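Local coordinates for sulfonate ABC transporter, periplasmic sulfonate-binding protein SsuA (Methylobacillus flagellatus, PDB 3UIF), which probably binds sulfonates or related sulfate esters in the periplasm and delivers them to an ABC transporter for uptake into the cell, at residues L91-N100 against R269-L278. Numbering follows the deposited sequence.
Sequences LVAPWGTTSN and RWSPLYDVAL. With GOL (glycerol), chain D.
R269 grips the backbone of T97 side-on, NE at 3.1 Å and NH2 at 3.3 Å from T97 O. Both nitrogens come in above one face of that carbonyl, yet the oxygen lies in the guanidinium plane. The arginine chain is bent at chi2 (-68°) and chi3 (-62°), which brings both nitrogens onto the one oxygen; NH2 adds a weak bond to T98 O. Outside the two segments, D262 and E258 form salt bridges with NH1 and NH2, which probably helps fix the group's rotation. With an alanine here both arginine donors to T97 O go, and D262 and E258 would probably be left without their cationic mate. The backbones join too: T97 N donates to R269 O over 2.8 Å. G96 sits right against 269-271, where a side chain would strike R269 O and W270 CA.

Here the chain leaves strand 89-94 of one sheet for strand 102-106 of the other, a passage between lobes as in two-lobed periplasmic binding proteins. A glycerol, probably from the crystallisation liquor, lies between two tryptophans, consistent with a pocket near this passage: its C3 is over the centre of the W270 ring, 3.6 Å above the plane, and O1 is over the rim of W95. Its O3 donates to T97 O, which thus serves the glycerol as well as the arginine.

At the far end Y274 crosses P94 at about a right angle, with P94 CG over the ring face, a CH-pi contact 3.8 Å from the centroid. Y274 OH donates to L91 O at 2.7 Å, coming from above the carbonyl plane. L278 CD1 closes on P94 CB from helix 276-291, whose N-cap is D275, while a water donates to both P94 O and W270 O.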
ATOM      1  N   LEU A  91       8.453   9.491  -4.575  1.00 41.22           N
ATOM      2  CA  LEU A  91       7.612   9.425  -3.383  1.00 39.81           C
ATOM      3  C   LEU A  91       7.839  10.688  -2.534  1.00 39.70           C
ATOM      4  O   LEU A  91       8.943  10.883  -1.995  1.00 39.50           O
ATOM      5  CB  LEU A  91       7.904   8.160  -2.569  1.00 38.59           C
ATOM      6  CG  LEU A  91       7.072   7.951  -1.298  1.00 38.18           C
ATOM      7  CD1 LEU A  91       5.594   7.744  -1.620  1.00 37.78           C
ATOM      8  CD2 LEU A  91       7.613   6.757  -0.533  1.00 37.49           C
ATOM      9  N   VAL A  92       6.801  11.535  -2.429  1.00 38.30           N
ATOM     10  CA  VAL A  92       6.884  12.795  -1.658  1.00 38.81           C
ATOM     11  C   VAL A  92       6.124  12.761  -0.328  1.00 38.49           C
ATOM     12  O   VAL A  92       6.267  13.675   0.490  1.00 38.89           O
ATOM     13  CB  VAL A  92       6.455  14.033  -2.469  1.00 39.59           C
ATOM     14  CG1 VAL A  92       7.433  14.294  -3.619  1.00 40.05           C
ATOM     15  CG2 VAL A  92       5.012  13.905  -2.955  1.00 39.36           C
ATOM     16  N   ALA A  93       5.317  11.717  -0.132  1.00 37.17           N
ATOM     17  CA  ALA A  93       4.641  11.448   1.140  1.00 37.25           C
ATOM     18  C   ALA A  93       4.229   9.969   1.236  1.00 36.74           C
ATOM     19  O   ALA A  93       3.251   9.548   0.592  1.00 36.55           O
ATOM     20  CB  ALA A  93       3.427  12.361   1.320  1.00 37.36           C
ATOM     21  N   PRO A  94       4.989   9.174   2.017  1.00 36.47           N
ATOM     22  CA  PRO A  94       4.641   7.785   2.268  1.00 36.51           C
ATOM     23  C   PRO A  94       3.349   7.742   3.074  1.00 35.98           C
ATOM     24  O   PRO A  94       3.190   8.547   3.998  1.00 35.91           O
ATOM     25  CB  PRO A  94       5.816   7.264   3.109  1.00 36.53           C
ATOM     26  CG  PRO A  94       6.928   8.231   2.903  1.00 37.00           C
ATOM     27  CD  PRO A  94       6.241   9.545   2.697  1.00 37.10           C
ATOM     28  N   TRP A  95       2.435   6.834   2.721  1.00 35.64           N
ATOM     29  CA  TRP A  95       1.161   6.758   3.416  1.00 35.27           C
ATOM     30  C   TRP A  95       1.165   5.803   4.600  1.00 36.15           C
ATOM     31  O   TRP A  95       0.140   5.587   5.250  1.00 35.60           O
ATOM     32  CB  TRP A  95       0.026   6.465   2.436  1.00 35.91           C
ATOM     33  CG  TRP A  95       0.038   5.103   1.762  1.00 35.96           C
ATOM     34  CD1 TRP A  95       0.729   3.952   2.151  1.00 35.97           C
ATOM     35  CD2 TRP A  95      -0.721   4.698   0.570  1.00 36.04           C
ATOM     36  NE1 TRP A  95       0.466   2.911   1.304  1.00 36.02           N
ATOM     37  CE2 TRP A  95      -0.401   3.277   0.342  1.00 35.99           C
ATOM     38  CE3 TRP A  95      -1.612   5.340  -0.298  1.00 36.73           C
ATOM     39  CZ2 TRP A  95      -0.945   2.555  -0.724  1.00 36.39           C
ATOM     40  CZ3 TRP A  95      -2.159   4.599  -1.360  1.00 36.77           C
ATOM     41  CH2 TRP A  95      -1.829   3.237  -1.563  1.00 36.79           C
ATOM     42  N   GLY A  96       2.326   5.231   4.889  1.00 35.54           N
ATOM     43  CA  GLY A  96       2.461   4.276   5.963  1.00 35.50           C
ATOM     44  C   GLY A  96       2.432   2.853   5.446  1.00 36.41           C
ATOM     45  O   GLY A  96       2.953   2.546   4.352  1.00 35.68           O
ATOM     46  N   THR A  97       1.832   1.967   6.223  1.00 35.42           N
ATOM     47  CA  THR A  97       1.786   0.591   5.804  1.00 35.94           C
ATOM     48  C   THR A  97       0.368   0.245   5.512  1.00 35.95           C
ATOM     49  O   THR A  97      -0.516   0.331   6.364  1.00 35.67           O
ATOM     50  CB  THR A  97       2.409  -0.382   6.817  1.00 36.08           C
ATOM     51  OG1 THR A  97       2.062   0.027   8.144  1.00 36.03           O
ATOM     52  CG2 THR A  97       3.927  -0.404   6.666  1.00 36.74           C
ATOM     53  N   THR A  98       0.139  -0.137   4.271  1.00 36.13           N
ATOM     54  CA  THR A  98      -1.219  -0.260   3.831  1.00 35.64           C
ATOM     55  C   THR A  98      -1.872  -1.606   4.229  1.00 36.20           C
ATOM     56  O   THR A  98      -3.013  -1.607   4.696  1.00 36.05           O
ATOM     57  CB  THR A  98      -1.372   0.217   2.358  1.00 36.11           C
ATOM     58  OG1 THR A  98      -2.757   0.331   2.021  1.00 36.24           O
ATOM     59  CG2 THR A  98      -0.652  -0.664   1.373  1.00 36.38           C
ATOM     60  N   SER A  99      -1.133  -2.724   4.129  1.00 36.61           N
ATOM     61  CA  SER A  99      -1.713  -4.048   4.383  1.00 36.42           C
ATOM     62  C   SER A  99      -0.768  -5.079   4.986  1.00 37.00           C
ATOM     63  O   SER A  99       0.412  -5.155   4.612  1.00 37.17           O
ATOM     64  CB  SER A  99      -2.232  -4.646   3.068  1.00 37.08           C
ATOM     65  OG  SER A  99      -2.669  -3.638   2.176  1.00 37.05           O
ATOM     66  N   ASN A 100      -1.296  -5.907   5.882  1.00 37.30           N
ATOM     67  CA  ASN A 100      -0.628  -7.146   6.235  1.00 37.68           C
ATOM     68  C   ASN A 100      -0.898  -8.220   5.169  1.00 38.28           C
ATOM     69  O   ASN A 100      -1.778  -8.062   4.304  1.00 38.37           O
ATOM     70  CB  ASN A 100      -1.071  -7.647   7.622  1.00 37.95           C
ATOM     71  CG  ASN A 100      -0.609  -6.740   8.751  1.00 37.89           C
ATOM     72  OD1 ASN A 100       0.591  -6.638   9.049  1.00 38.14           O
ATOM     73  ND2 ASN A 100      -1.566  -6.079   9.396  1.00 38.32           N
ATOM     74  N   ARG A 269       0.916   2.944  11.673  1.00 36.59           N
ATOM     75  CA  ARG A 269       0.450   2.488  10.370  1.00 36.35           C
ATOM     76  C   ARG A 269       0.355   3.626   9.346  1.00 35.78           C
ATOM     77  O   ARG A 269       0.321   3.379   8.138  1.00 35.60           O
ATOM     78  CB  ARG A 269      -0.891   1.757  10.490  1.00 36.41           C
ATOM     79  CG  ARG A 269      -0.832   0.419  11.224  1.00 36.65           C
ATOM     80  CD  ARG A 269      -0.080  -0.674  10.477  1.00 36.40           C
ATOM     81  NE  ARG A 269      -0.718  -0.996   9.205  1.00 36.50           N
ATOM     82  CZ  ARG A 269      -1.685  -1.902   9.029  1.00 36.38           C
ATOM     83  NH1 ARG A 269      -2.157  -2.616  10.047  1.00 36.67           N
ATOM     84  NH2 ARG A 269      -2.175  -2.101   7.819  1.00 36.23           N
ATOM     85  N   TRP A 270       0.329   4.858   9.840  1.00 35.91           N
ATOM     86  CA  TRP A 270       0.126   6.030   9.022  1.00 36.05           C
ATOM     87  C   TRP A 270       1.395   6.820   8.854  1.00 36.18           C
ATOM     88  O   TRP A 270       1.386   7.900   8.276  1.00 36.38           O
ATOM     89  CB  TRP A 270      -0.967   6.894   9.656  1.00 36.78           C
ATOM     90  CG  TRP A 270      -2.352   6.287   9.551  1.00 36.74           C
ATOM     91  CD1 TRP A 270      -3.000   5.472  10.478  1.00 37.08           C
ATOM     92  CD2 TRP A 270      -3.300   6.413   8.439  1.00 36.59           C
ATOM     93  NE1 TRP A 270      -4.237   5.100  10.036  1.00 37.19           N
ATOM     94  CE2 TRP A 270      -4.487   5.621   8.822  1.00 36.99           C
ATOM     95  CE3 TRP A 270      -3.293   7.077   7.206  1.00 36.36           C
ATOM     96  CZ2 TRP A 270      -5.608   5.518   7.989  1.00 37.01           C
ATOM     97  CZ3 TRP A 270      -4.426   6.963   6.387  1.00 36.35           C
ATOM     98  CH2 TRP A 270      -5.555   6.206   6.771  1.00 36.70           C
ATOM     99  N   SER A 271       2.507   6.282   9.347  1.00 36.47           N
ATOM    100  CA  SER A 271       3.772   7.003   9.391  1.00 36.85           C
ATOM    101  C   SER A 271       4.288   7.421   8.013  1.00 36.62           C
ATOM    102  O   SER A 271       4.304   6.630   7.082  1.00 36.41           O
ATOM    103  CB  SER A 271       4.826   6.183  10.136  1.00 37.59           C
ATOM    104  OG  SER A 271       6.089   6.815  10.090  1.00 38.07           O
ATOM    105  N   PRO A 272       4.701   8.684   7.885  1.00 36.92           N
ATOM    106  CA  PRO A 272       5.265   9.205   6.641  1.00 37.17           C
ATOM    107  C   PRO A 272       6.788   9.237   6.655  1.00 37.58           C
ATOM    108  O   PRO A 272       7.415   9.771   5.744  1.00 38.00           O
ATOM    109  CB  PRO A 272       4.715  10.626   6.607  1.00 37.32           C
ATOM    110  CG  PRO A 272       4.641  11.008   8.059  1.00 37.84           C
ATOM    111  CD  PRO A 272       4.310   9.761   8.813  1.00 37.45           C
ATOM    112  N   LEU A 273       7.380   8.671   7.699  1.00 38.02           N
ATOM    113  CA  LEU A 273       8.827   8.699   7.871  1.00 39.19           C
ATOM    114  C   LEU A 273       9.565   7.879   6.824  1.00 39.24           C
ATOM    115  O   LEU A 273       9.134   6.778   6.451  1.00 38.40           O
ATOM    116  CB  LEU A 273       9.199   8.225   9.282  1.00 39.74           C
ATOM    117  CG  LEU A 273       8.619   9.085  10.410  1.00 40.24           C
ATOM    118  CD1 LEU A 273       9.163   8.634  11.750  1.00 41.25           C
ATOM    119  CD2 LEU A 273       8.913  10.571  10.191  1.00 40.62           C
ATOM    120  N   TYR A 274      10.678   8.431   6.362  1.00 40.25           N
ATOM    121  CA  TYR A 274      11.546   7.766   5.412  1.00 40.35           C
ATOM    122  C   TYR A 274      12.588   6.997   6.194  1.00 42.21           C
ATOM    123  O   TYR A 274      13.780   7.175   5.997  1.00 43.32           O
ATOM    124  CB  TYR A 274      12.200   8.786   4.463  1.00 41.37           C
ATOM    125  CG  TYR A 274      11.239   9.387   3.446  1.00 40.55           C
ATOM    126  CD1 TYR A 274      10.316  10.374   3.829  1.00 39.99           C
ATOM    127  CD2 TYR A 274      11.247   8.963   2.102  1.00 40.34           C
ATOM    128  CE1 TYR A 274       9.434  10.914   2.918  1.00 39.37           C
ATOM    129  CE2 TYR A 274      10.367   9.501   1.175  1.00 39.67           C
ATOM    130  CZ  TYR A 274       9.462  10.474   1.591  1.00 39.26           C
ATOM    131  OH  TYR A 274       8.574  11.023   0.693  1.00 38.87           O
ATOM    132  N   ASP A 275      12.126   6.132   7.083  1.00 41.55           N
ATOM    133  CA  ASP A 275      13.021   5.447   7.999  1.00 43.04           C
ATOM    134  C   ASP A 275      13.752   4.263   7.354  1.00 43.77           C
ATOM    135  O   ASP A 275      13.568   3.974   6.174  1.00 43.20           O
ATOM    136  CB  ASP A 275      12.314   5.073   9.326  1.00 42.28           C
ATOM    137  CG  ASP A 275      11.045   4.228   9.139  1.00 41.92           C
ATOM    138  OD1 ASP A 275      10.872   3.559   8.090  1.00 41.11           O
ATOM    139  OD2 ASP A 275      10.210   4.222  10.086  1.00 41.92           O
ATOM    140  N   VAL A 276      14.588   3.593   8.133  1.00 44.66           N
ATOM    141  CA  VAL A 276      15.357   2.471   7.632  1.00 45.93           C
ATOM    142  C   VAL A 276      14.471   1.343   7.073  1.00 45.22           C
ATOM    143  O   VAL A 276      14.795   0.745   6.031  1.00 46.01           O
ATOM    144  CB  VAL A 276      16.356   1.954   8.694  1.00 47.73           C
ATOM    145  CG1 VAL A 276      17.205   0.833   8.121  1.00 49.76           C
ATOM    146  CG2 VAL A 276      17.265   3.088   9.152  1.00 48.44           C
ATOM    147  N   ALA A 277      13.345   1.084   7.735  1.00 43.76           N
ATOM    148  CA  ALA A 277      12.411   0.040   7.289  1.00 43.59           C
ATOM    149  C   ALA A 277      11.733   0.372   5.944  1.00 42.47           C
ATOM    150  O   ALA A 277      11.470  -0.532   5.132  1.00 42.46           O
ATOM    151  CB  ALA A 277      11.378  -0.258   8.367  1.00 42.84           C
ATOM    152  N   LEU A 278      11.464   1.663   5.711  1.00 41.67           N
ATOM    153  CA  LEU A 278      10.998   2.130   4.394  1.00 41.37           C
ATOM    154  C   LEU A 278      12.037   1.941   3.284  1.00 42.37           C
ATOM    155  O   LEU A 278      11.735   1.368   2.236  1.00 42.26           O
ATOM    156  CB  LEU A 278      10.566   3.595   4.450  1.00 40.64           C
ATOM    157  CG  LEU A 278      10.066   4.127   3.113  1.00 40.30           C
ATOM    158  CD1 LEU A 278       8.719   4.809   3.237  1.00 37.87           C
ATOM    159  CD2 LEU A 278      11.120   5.024   2.485  1.00 41.16           C
TER
HETATM  160  C1  GOL D 503      -3.639   3.238   4.993  1.00 35.74           C
HETATM  161  O1  GOL D 503      -3.181   3.611   3.680  1.00 36.34           O
HETATM  162  C2  GOL D 503      -2.617   3.649   6.052  1.00 35.53           C
HETATM  163  O2  GOL D 503      -1.282   3.380   5.591  1.00 35.88           O
HETATM  164  C3  GOL D 503      -2.883   2.821   7.280  1.00 35.61           C
HETATM  165  O3  GOL D 503      -2.919   1.450   6.900  1.00 35.78           O
HETATM  166  O   HOH W   1       1.412   9.025   5.953  1.00 41.92           O